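Local coordinates for pectate lyase (Paenibacillus sp. 0602, PDB 5GT5), which cleaves polygalacturonate and pectins of varying methyl esterification by endo-acting elimination, probably with the help of calcium, at residues H247-T252 with A259-T264; A326-T329 with A333-V336; K194-D197 with N201-V204. The protein carries 1 engineered substitution. All coordinates share one frame; numbering follows the deposited sequence.

Contact 1 (H247-T252 with A259-T264)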
ATOM      1  N   HIS A 247      16.053   9.774 -12.542  1.00  6.28           N
ATOM      2  CA  HIS A 247      15.011   8.862 -12.079  1.00  6.01           C
ATOM      3  C   HIS A 247      14.212   8.278 -13.256  1.00  5.68           C
ATOM      4  O   HIS A 247      13.543   9.024 -13.979  1.00  5.92           O
ATOM      5  CB  HIS A 247      13.975   9.627 -11.237  1.00  6.37           C
ATOM      6  CG  HIS A 247      14.517  10.284  -9.998  1.00  4.81           C
ATOM      7  ND1 HIS A 247      15.146   9.592  -9.000  1.00  6.05           N
ATOM      8  CD2 HIS A 247      14.422  11.573  -9.577  1.00  7.85           C
ATOM      9  CE1 HIS A 247      15.482  10.439  -8.022  1.00  7.14           C
ATOM     10  NE2 HIS A 247      15.052  11.639  -8.356  1.00  7.39           N
ATOM     11  N   LEU A 248      14.284   6.979 -13.463  1.00  5.22           N
ATOM     12  CA  LEU A 248      13.419   6.273 -14.411  1.00  5.36           C
ATOM     13  C   LEU A 248      12.226   5.757 -13.640  1.00  5.29           C
ATOM     14  O   LEU A 248      12.379   4.899 -12.766  1.00  6.73           O
ATOM     15  CB  LEU A 248      14.176   5.117 -15.066  1.00  5.43           C
ATOM     16  CG  LEU A 248      13.379   4.367 -16.140  1.00  8.52           C
ATOM     17  CD1 LEU A 248      13.004   5.278 -17.325  1.00  7.79           C
ATOM     18  CD2 LEU A 248      14.202   3.162 -16.596  1.00 10.33           C
ATOM     19  N   VAL A 249      11.054   6.316 -13.916  1.00  5.86           N
ATOM     20  CA  VAL A 249       9.825   5.924 -13.212  1.00  5.60           C
ATOM     21  C   VAL A 249       8.907   5.264 -14.245  1.00  5.61           C
ATOM     22  O   VAL A 249       8.179   5.948 -14.977  1.00  7.03           O
ATOM     23  CB  VAL A 249       9.154   7.131 -12.530  1.00  4.31           C
ATOM     24  CG1 VAL A 249       7.969   6.676 -11.695  1.00  7.61           C
ATOM     25  CG2 VAL A 249      10.181   7.878 -11.655  1.00  7.51           C
ATOM     26  N   GLY A 250       8.988   3.936 -14.332  1.00  5.54           N
ATOM     27  CA  GLY A 250       8.304   3.147 -15.346  1.00  6.16           C
ATOM     28  C   GLY A 250       9.299   2.832 -16.422  1.00  7.53           C
ATOM     29  O   GLY A 250       9.664   3.705 -17.241  1.00  8.39           O
ATOM     30  N   ALA A 251       9.759   1.593 -16.440  1.00  7.59           N
ATOM     31  CA  ALA A 251      10.878   1.248 -17.321  1.00  8.67           C
ATOM     32  C   ALA A 251      10.511   0.618 -18.647  1.00 10.90           C
ATOM     33  O   ALA A 251      11.348   0.526 -19.524  1.00 13.90           O
ATOM     34  CB  ALA A 251      11.861   0.358 -16.595  1.00 13.53           C
ATOM     35  N   THR A 252       9.274   0.150 -18.785  1.00  8.63           N
ATOM     36  CA  THR A 252       8.870  -0.554 -20.001  1.00  8.96           C
ATOM     37  C   THR A 252       7.715   0.169 -20.674  1.00 10.84           C
ATOM     38  O   THR A 252       6.720   0.487 -20.033  1.00  9.27           O
ATOM     39  CB  THR A 252       8.439  -1.975 -19.672  1.00 10.29           C
ATOM     40  OG1 THR A 252       9.481  -2.630 -18.923  1.00 14.44           O
ATOM     41  CG2 THR A 252       8.145  -2.780 -20.965  1.00 13.33           C
ATOM     42  N   ALA A 259       0.542   2.662 -14.796  1.00  7.77           N
ATOM     43  CA  ALA A 259      -0.509   3.573 -14.338  1.00  7.19           C
ATOM     44  C   ALA A 259      -0.517   3.678 -12.827  1.00  6.18           C
ATOM     45  O   ALA A 259      -1.008   4.679 -12.271  1.00  8.91           O
ATOM     46  CB  ALA A 259      -1.872   3.090 -14.824  1.00  8.94           C
ATOM     47  N   ASN A 260       0.076   2.691 -12.157  1.00  6.45           N
ATOM     48  CA  ASN A 260       0.091   2.678 -10.698  1.00  8.27           C
ATOM     49  C   ASN A 260       1.265   3.388 -10.051  1.00  7.90           C
ATOM     50  O   ASN A 260       1.307   3.534  -8.814  1.00  7.00           O
ATOM     51  CB  ASN A 260       0.040   1.239 -10.193  1.00  8.51           C
ATOM     52  CG  ASN A 260      -1.171   0.502 -10.713  1.00 10.01           C
ATOM     53  OD1 ASN A 260      -1.038  -0.511 -11.386  1.00 10.56           O
ATOM     54  ND2 ASN A 260      -2.355   1.046 -10.458  1.00 11.08           N
ATOM     55  N   LEU A 261       2.236   3.785 -10.870  1.00  6.69           N
ATOM     56  CA  LEU A 261       3.403   4.474 -10.330  1.00  4.84           C
ATOM     57  C   LEU A 261       3.021   5.795  -9.717  1.00  5.25           C
ATOM     58  O   LEU A 261       2.287   6.573 -10.345  1.00  6.78           O
ATOM     59  CB  LEU A 261       4.451   4.687 -11.417  1.00  6.30           C
ATOM     60  CG  LEU A 261       5.010   3.433 -12.080  1.00  4.50           C
ATOM     61  CD1 LEU A 261       5.572   3.767 -13.466  1.00  7.84           C
ATOM     62  CD2 LEU A 261       6.071   2.739 -11.203  1.00  9.14           C
ATOM     63  N   SER A 262       3.503   6.055  -8.510  1.00  4.84           N
ATOM     64  CA  SER A 262       3.354   7.376  -7.921  1.00  5.59           C
ATOM     65  C   SER A 262       4.630   7.747  -7.184  1.00  6.93           C
ATOM     66  O   SER A 262       5.276   6.906  -6.501  1.00  6.48           O
ATOM     67  CB  SER A 262       2.116   7.493  -7.022  1.00  6.14           C
ATOM     68  OG  SER A 262       2.198   6.651  -5.863  1.00  7.92           O
ATOM     69  N   ILE A 263       5.025   9.004  -7.376  1.00  6.01           N
ATOM     70  CA  ILE A 263       6.238   9.516  -6.759  1.00  4.52           C
ATOM     71  C   ILE A 263       6.154  11.019  -6.480  1.00  5.98           C
ATOM     72  O   ILE A 263       5.627  11.785  -7.291  1.00  6.88           O
ATOM     73  CB  ILE A 263       7.473   9.169  -7.629  1.00  4.83           C
ATOM     74  CG1 ILE A 263       8.754   9.517  -6.889  1.00  6.87           C
ATOM     75  CG2 ILE A 263       7.472   9.870  -8.999  1.00  8.41           C
ATOM     76  CD1 ILE A 263      10.002   8.856  -7.510  1.00  7.72           C
ATOM     77  N   THR A 264       6.649  11.412  -5.310  1.00  6.16           N
ATOM     78  CA  THR A 264       6.819  12.809  -4.931  1.00  5.64           C
ATOM     79  C   THR A 264       8.288  13.083  -4.772  1.00  6.50           C
ATOM     80  O   THR A 264       8.992  12.335  -4.068  1.00  6.55           O
ATOM     81  CB  THR A 264       6.139  13.102  -3.579  1.00  6.03           C
ATOM     82  OG1 THR A 264       4.768  12.702  -3.650  1.00  6.25           O
ATOM     83  CG2 THR A 264       6.241  14.576  -3.208  1.00  7.95           C
TER
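Val-249 and Leu-261 lie against each other side on, their side chains running past one another in opposite directions rather than meeting end to end. The touching branch of the valine is CG1, set anti to its own backbone N (chi1 -174°). That turn carries CG1 over to the leucine, where Val-249 CG1 sits 4.1 Å from Leu-261 CB. Leu-261 in turn sends its CG away from its carbonyl carbon, and the CD1 methyl ends up against the backbone of 247-252: Leu-261 CD1 is 3.4 Å from Gly-250 CA and 3.7 Å from Val-249 O. Gly-250 has no side chain at this point, so the methyl can lie directly on the main chain. The same valine methyl also meets Ile-263, Val-249 CG1 to Ile-263 CG2 being 4.2 Å, which places it against two residues two positions apart, with Ser-262 between them turned away. No hydrogen bond crosses here; the join is apolar and buried. The setting is the right-handed parallel beta-helix of polysaccharide lyase family 1: strands 248-249 and 262-271 belong to different faces of one coil, and the valine, leucine and isoleucine point into the space between them. Val-186 and Ala-285 pack on Ile-263 from strands 184-194 and 284-288, while Leu-280 touches Val-249. The chain just before the valine reaches the catalytic region, since Leu-248 N is hydrogen-bonded to OD1 of Asp-178, a probable calcium ligand. His-247 is gripped at both ring nitrogens, ND1 by Val-177 O and NE2 by the Tyr-270 hydroxyl.

Contact 2 (A326-T329 with A333-V336); sequences AIST and AVLV
Strands 326-329 and 333-336 run nearly antiparallel, 158° between their directions with axes 6.7 Å apart at the closest, yet no hydrogen bond joins them, and the contact is made mainly by side chains. Ser-328 and Val-334 make the tightest contact: Ser-328 CB is 3.5 Å from Val-334 CG2, closer than carbons usually pack. The methyl gets there because it stands anti to the carbonyl carbon of Val-334, while CG1 stands anti to the backbone N (chi1 175°). Farther along, the single methyl of Ala-326 faces both valines, with Ala-326 CB 3.9 Å from Val-336 CG2 and 4.3 Å from Val-334 CG1. The hydroxyl of Ser-328, also anti to its backbone N, is hydrogen-bonded to Lys-363 O. These residues fill the inside of the parallel beta-helix where the chain turns from one face to the next. Ile-327 points the other way, and its side chain comes within about 5 Å of that of Arg-276, the probable catalytic arginine. Strand 324-329 is flanked by strands 279-281 and 346-349, strand 333-337 by 284-288 and 363-367; Leu-280 of strand 279-281 and Ile-364 of strand 363-367 both touch Val-334.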
ATOM      1  N   ALA A 326      12.239  17.698 -16.605  1.00  5.60           N
ATOM      2  CA  ALA A 326      11.150  16.768 -16.285  1.00  5.23           C
ATOM      3  C   ALA A 326      10.513  16.273 -17.580  1.00  6.42           C
ATOM      4  O   ALA A 326      10.351  17.044 -18.554  1.00  6.42           O
ATOM      5  CB  ALA A 326      10.092  17.492 -15.415  1.00  6.60           C
ATOM      6  N   ILE A 327      10.169  14.988 -17.617  1.00  6.56           N
ATOM      7  CA  ILE A 327       9.657  14.353 -18.833  1.00  7.02           C
ATOM      8  C   ILE A 327       8.446  13.499 -18.467  1.00  6.05           C
ATOM      9  O   ILE A 327       8.552  12.588 -17.637  1.00  6.79           O
ATOM     10  CB  ILE A 327      10.730  13.436 -19.469  1.00  6.43           C
ATOM     11  CG1 ILE A 327      12.017  14.218 -19.742  1.00  7.43           C
ATOM     12  CG2 ILE A 327      10.214  12.900 -20.812  1.00  7.46           C
ATOM     13  CD1 ILE A 327      13.137  13.935 -18.769  1.00 15.61           C
ATOM     14  N   SER A 328       7.301  13.780 -19.081  1.00  5.80           N
ATOM     15  CA  SER A 328       6.101  12.976 -18.902  1.00  5.57           C
ATOM     16  C   SER A 328       5.781  12.288 -20.217  1.00  7.64           C
ATOM     17  O   SER A 328       5.716  12.951 -21.259  1.00  7.46           O
ATOM     18  CB  SER A 328       4.910  13.862 -18.534  1.00  6.90           C
ATOM     19  OG  SER A 328       3.792  13.027 -18.223  1.00  7.16           O
ATOM     20  N   THR A 329       5.593  10.963 -20.161  1.00  6.10           N
ATOM     21  CA  THR A 329       5.310  10.193 -21.374  1.00  5.69           C
ATOM     22  C   THR A 329       4.157   9.237 -21.148  1.00  7.34           C
ATOM     23  O   THR A 329       3.809   8.896 -20.009  1.00  7.59           O
ATOM     24  CB  THR A 329       6.538   9.371 -21.877  1.00  5.69           C
ATOM     25  OG1 THR A 329       6.782   8.258 -20.987  1.00  6.62           O
ATOM     26  CG2 THR A 329       7.807  10.231 -22.012  1.00  7.38           C
ATOM     27  N   ALA A 333       1.208  11.800 -15.761  1.00  6.54           N
ATOM     28  CA  ALA A 333       0.952  13.172 -15.292  1.00  8.07           C
ATOM     29  C   ALA A 333       2.131  13.617 -14.423  1.00  5.68           C
ATOM     30  O   ALA A 333       2.441  12.942 -13.424  1.00  5.63           O
ATOM     31  CB  ALA A 333      -0.326  13.235 -14.489  1.00  8.30           C
ATOM     32  N   VAL A 334       2.804  14.706 -14.823  1.00  5.88           N
ATOM     33  CA  VAL A 334       3.900  15.301 -14.040  1.00  6.88           C
ATOM     34  C   VAL A 334       3.568  16.747 -13.738  1.00  6.77           C
ATOM     35  O   VAL A 334       3.262  17.512 -14.664  1.00  6.85           O
ATOM     36  CB  VAL A 334       5.241  15.289 -14.814  1.00  8.47           C
ATOM     37  CG1 VAL A 334       6.321  16.029 -14.012  1.00  7.51           C
ATOM     38  CG2 VAL A 334       5.703  13.848 -15.134  1.00  7.34           C
ATOM     39  N   LEU A 335       3.576  17.121 -12.466  1.00  6.67           N
ATOM     40  CA  LEU A 335       3.490  18.522 -12.082  1.00  7.12           C
ATOM     41  C   LEU A 335       4.773  18.901 -11.369  1.00  7.10           C
ATOM     42  O   LEU A 335       5.178  18.232 -10.405  1.00  7.25           O
ATOM     43  CB  LEU A 335       2.296  18.757 -11.157  1.00  9.94           C
ATOM     44  CG  LEU A 335       2.234  20.158 -10.535  1.00 12.74           C
ATOM     45  CD1 LEU A 335       1.911  21.225 -11.586  1.00 13.89           C
ATOM     46  CD2 LEU A 335       1.251  20.210  -9.347  1.00 12.19           C
ATOM     47  N   VAL A 336       5.423  19.956 -11.845  1.00  9.08           N
ATOM     48  CA  VAL A 336       6.565  20.595 -11.158  1.00  7.37           C
ATOM     49  C   VAL A 336       6.121  21.951 -10.677  1.00  9.32           C
ATOM     50  O   VAL A 336       5.546  22.715 -11.465  1.00  8.61           O
ATOM     51  CB  VAL A 336       7.751  20.771 -12.097  1.00  5.95           C
ATOM     52  CG1 VAL A 336       8.886  21.490 -11.372  1.00  8.94           C
ATOM     53  CG2 VAL A 336       8.209  19.402 -12.639  1.00  8.32           C
TER

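Contact 3 (K194-D197 with N201-V204)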
ATOM      1  N   LYS A 194      24.288  14.673  -7.479  1.00  6.01           N
ATOM      2  CA  LYS A 194      25.345  15.513  -8.066  1.00  6.55           C
ATOM      3  C   LYS A 194      26.273  14.698  -8.928  1.00  6.28           C
ATOM      4  O   LYS A 194      26.399  13.471  -8.832  1.00  8.43           O
ATOM      5  CB  LYS A 194      26.161  16.237  -6.991  1.00 10.52           C
ATOM      6  CG  LYS A 194      26.853  15.322  -6.022  1.00  8.95           C
ATOM      7  CD  LYS A 194      27.591  16.128  -4.939  1.00 11.58           C
ATOM      8  CE  LYS A 194      28.206  15.225  -3.909  1.00 12.27           C
ATOM      9  NZ  LYS A 194      28.958  16.047  -2.903  1.00 17.00           N
ATOM     10  N   GLY A 195      26.944  15.419  -9.805  1.00  8.39           N
ATOM     11  CA  GLY A 195      27.983  14.829 -10.625  1.00 10.48           C
ATOM     12  C   GLY A 195      29.353  14.925  -9.994  1.00  9.50           C
ATOM     13  O   GLY A 195      29.513  15.221  -8.792  1.00 11.01           O
ATOM     14  N   ASP A 196      30.354  14.624 -10.814  1.00  7.33           N
ATOM     15  CA  ASP A 196      31.752  14.660 -10.413  1.00  6.88           C
ATOM     16  C   ASP A 196      32.281  16.095 -10.523  1.00  7.80           C
ATOM     17  O   ASP A 196      31.961  16.804 -11.471  1.00  9.62           O
ATOM     18  CB  ASP A 196      32.517  13.742 -11.382  1.00  6.56           C
ATOM     19  CG  ASP A 196      33.986  13.530 -10.984  1.00  5.97           C
ATOM     20  OD1 ASP A 196      34.281  12.550 -10.263  1.00  7.63           O
ATOM     21  OD2 ASP A 196      34.843  14.302 -11.456  1.00  7.79           O
ATOM     22  N   ASP A 197      33.135  16.505  -9.589  1.00  9.98           N
ATOM     23  CA  ASP A 197      33.614  17.891  -9.603  1.00 14.65           C
ATOM     24  C   ASP A 197      34.898  18.148 -10.369  1.00 10.82           C
ATOM     25  O   ASP A 197      35.347  19.292 -10.440  1.00 12.46           O
ATOM     26  CB  ASP A 197      33.723  18.441  -8.184  1.00 16.83           C
ATOM     27  CG  ASP A 197      34.916  17.876  -7.401  1.00 14.40           C
ATOM     28  OD1 ASP A 197      35.651  16.952  -7.848  1.00 13.82           O
ATOM     29  OD2 ASP A 197      35.094  18.352  -6.256  1.00 26.61           O
ATOM     30  N   ASN A 201      41.949  14.180  -8.131  1.00  8.57           N
ATOM     31  CA  ASN A 201      41.752  12.776  -7.755  1.00  8.04           C
ATOM     32  C   ASN A 201      40.287  12.387  -7.707  1.00 10.93           C
ATOM     33  O   ASN A 201      39.903  11.438  -7.021  1.00 10.09           O
ATOM     34  CB  ASN A 201      42.402  12.419  -6.409  1.00  9.94           C
ATOM     35  CG  ASN A 201      42.710  10.935  -6.300  1.00  8.19           C
ATOM     36  OD1 ASN A 201      43.126  10.285  -7.289  1.00 12.33           O
ATOM     37  ND2 ASN A 201      42.528  10.379  -5.093  1.00 12.73           N
ATOM     38  N   SER A 202      39.455  13.086  -8.468  1.00  9.54           N
ATOM     39  CA  SER A 202      38.046  12.698  -8.485  1.00  8.12           C
ATOM     40  C   SER A 202      37.857  11.313  -9.086  1.00  8.36           C
ATOM     41  O   SER A 202      38.708  10.775  -9.809  1.00  8.19           O
ATOM     42  CB  SER A 202      37.195  13.726  -9.240  1.00  6.98           C
ATOM     43  OG  SER A 202      37.334  13.559 -10.653  1.00  7.49           O
ATOM     44  N   TRP A 203      36.697  10.740  -8.807  1.00  7.15           N
ATOM     45  CA  TRP A 203      36.378   9.414  -9.328  1.00  7.60           C
ATOM     46  C   TRP A 203      36.457   9.322 -10.849  1.00  5.92           C
ATOM     47  O   TRP A 203      36.994   8.351 -11.421  1.00  6.86           O
ATOM     48  CB  TRP A 203      34.974   9.024  -8.854  1.00  7.09           C
ATOM     49  CG  TRP A 203      34.574   7.604  -9.188  1.00  7.67           C
ATOM     50  CD1 TRP A 203      33.650   7.207 -10.121  1.00  8.00           C
ATOM     51  CD2 TRP A 203      35.074   6.402  -8.583  1.00  6.03           C
ATOM     52  NE1 TRP A 203      33.548   5.837 -10.130  1.00  8.23           N
ATOM     53  CE2 TRP A 203      34.427   5.316  -9.213  1.00 10.47           C
ATOM     54  CE3 TRP A 203      36.039   6.145  -7.602  1.00  7.53           C
ATOM     55  CZ2 TRP A 203      34.676   3.983  -8.866  1.00  7.93           C
ATOM     56  CZ3 TRP A 203      36.292   4.824  -7.257  1.00  9.08           C
ATOM     57  CH2 TRP A 203      35.611   3.757  -7.882  1.00  8.74           C
ATOM     58  N   VAL A 204      35.904  10.340 -11.505  1.00  6.84           N
ATOM     59  CA  VAL A 204      35.964  10.410 -12.955  1.00  7.39           C
ATOM     60  C   VAL A 204      37.409  10.648 -13.444  1.00  6.45           C
ATOM     61  O   VAL A 204      37.842  10.028 -14.407  1.00  7.46           O
ATOM     62  CB  VAL A 204      35.013  11.469 -13.511  1.00  7.29           C
ATOM     63  CG1 VAL A 204      35.271  11.689 -15.009  1.00  9.20           C
ATOM     64  CG2 VAL A 204      33.577  11.043 -13.293  1.00  8.40           C
TER
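Asp-196 grips the start of helix 203-212 with both carboxylate oxygens, one on a side chain and one on the main chain. Ser-202 is the N-cap of that helix, so the aspartate braces the cap from the preceding loop. Ser-202 OG donates to Asp-196 OD2 over 2.7 Å, arriving on the syn lone pair, the side of the other oxygen. The second bond goes to the first turn: Val-204 N reaches Asp-196 OD1 at 3.0 Å and is nearly straight, 169° at the hydrogen, but it comes from above the carboxylate, 53° out of its plane. With CG anti to the backbone N (chi1 -173°), the aspartate extends across to the helix, and its carboxylate carbon rests on the valine, Asp-196 CG to Val-204 CG2 being 3.4 Å. A negative group at a helix N-terminus probably also gains from the helix dipole. Next come the groups that set these atoms in place. Asp-196 OD2 additionally accepts from Gly-198 N, two residues on, which makes an Asx turn of the loop between the segments. Asp-197 OD1 is bonded to Ser-199 OG in that same loop. Ser-202 OG, besides capping a backbone N just past Val-204, is hydrogen-bonded to Thr-205 OG1. Trp-203 turns away from the loop, its ring stacked on His-83 and packed against Val-85 and Leu-86 of helix 84-89, which ties the first turn of the helix to that neighbour. On the five-membered ring of the indole, Trp-203 NE1 is hydrogen-bonded to Trp-136 O.

In the fold
Along the chain contact 3 comes first, then contact 1, then contact 2. Contacts 1 and 2 have centres 11 Å apart and use corresponding faces of the beta-helix: strands 248-249 and 324-329 lie in one four-stranded parallel sheet, with 279-281 between them, and 262-271 and 333-337 both flank strand 284-288. Both are buried, and each has a residue whose side chain lies within about 8 Å of that of Arg-276, the probable catalytic arginine. Contact 3 is on the opposite side of the chain's centre, 28 Å from contact 1 and 29 Å from contact 2 between centres. It follows strand 184-194, which pairs with 262-271, and leads out of the coil into helix 203-212, away from the probable calcium and active sites.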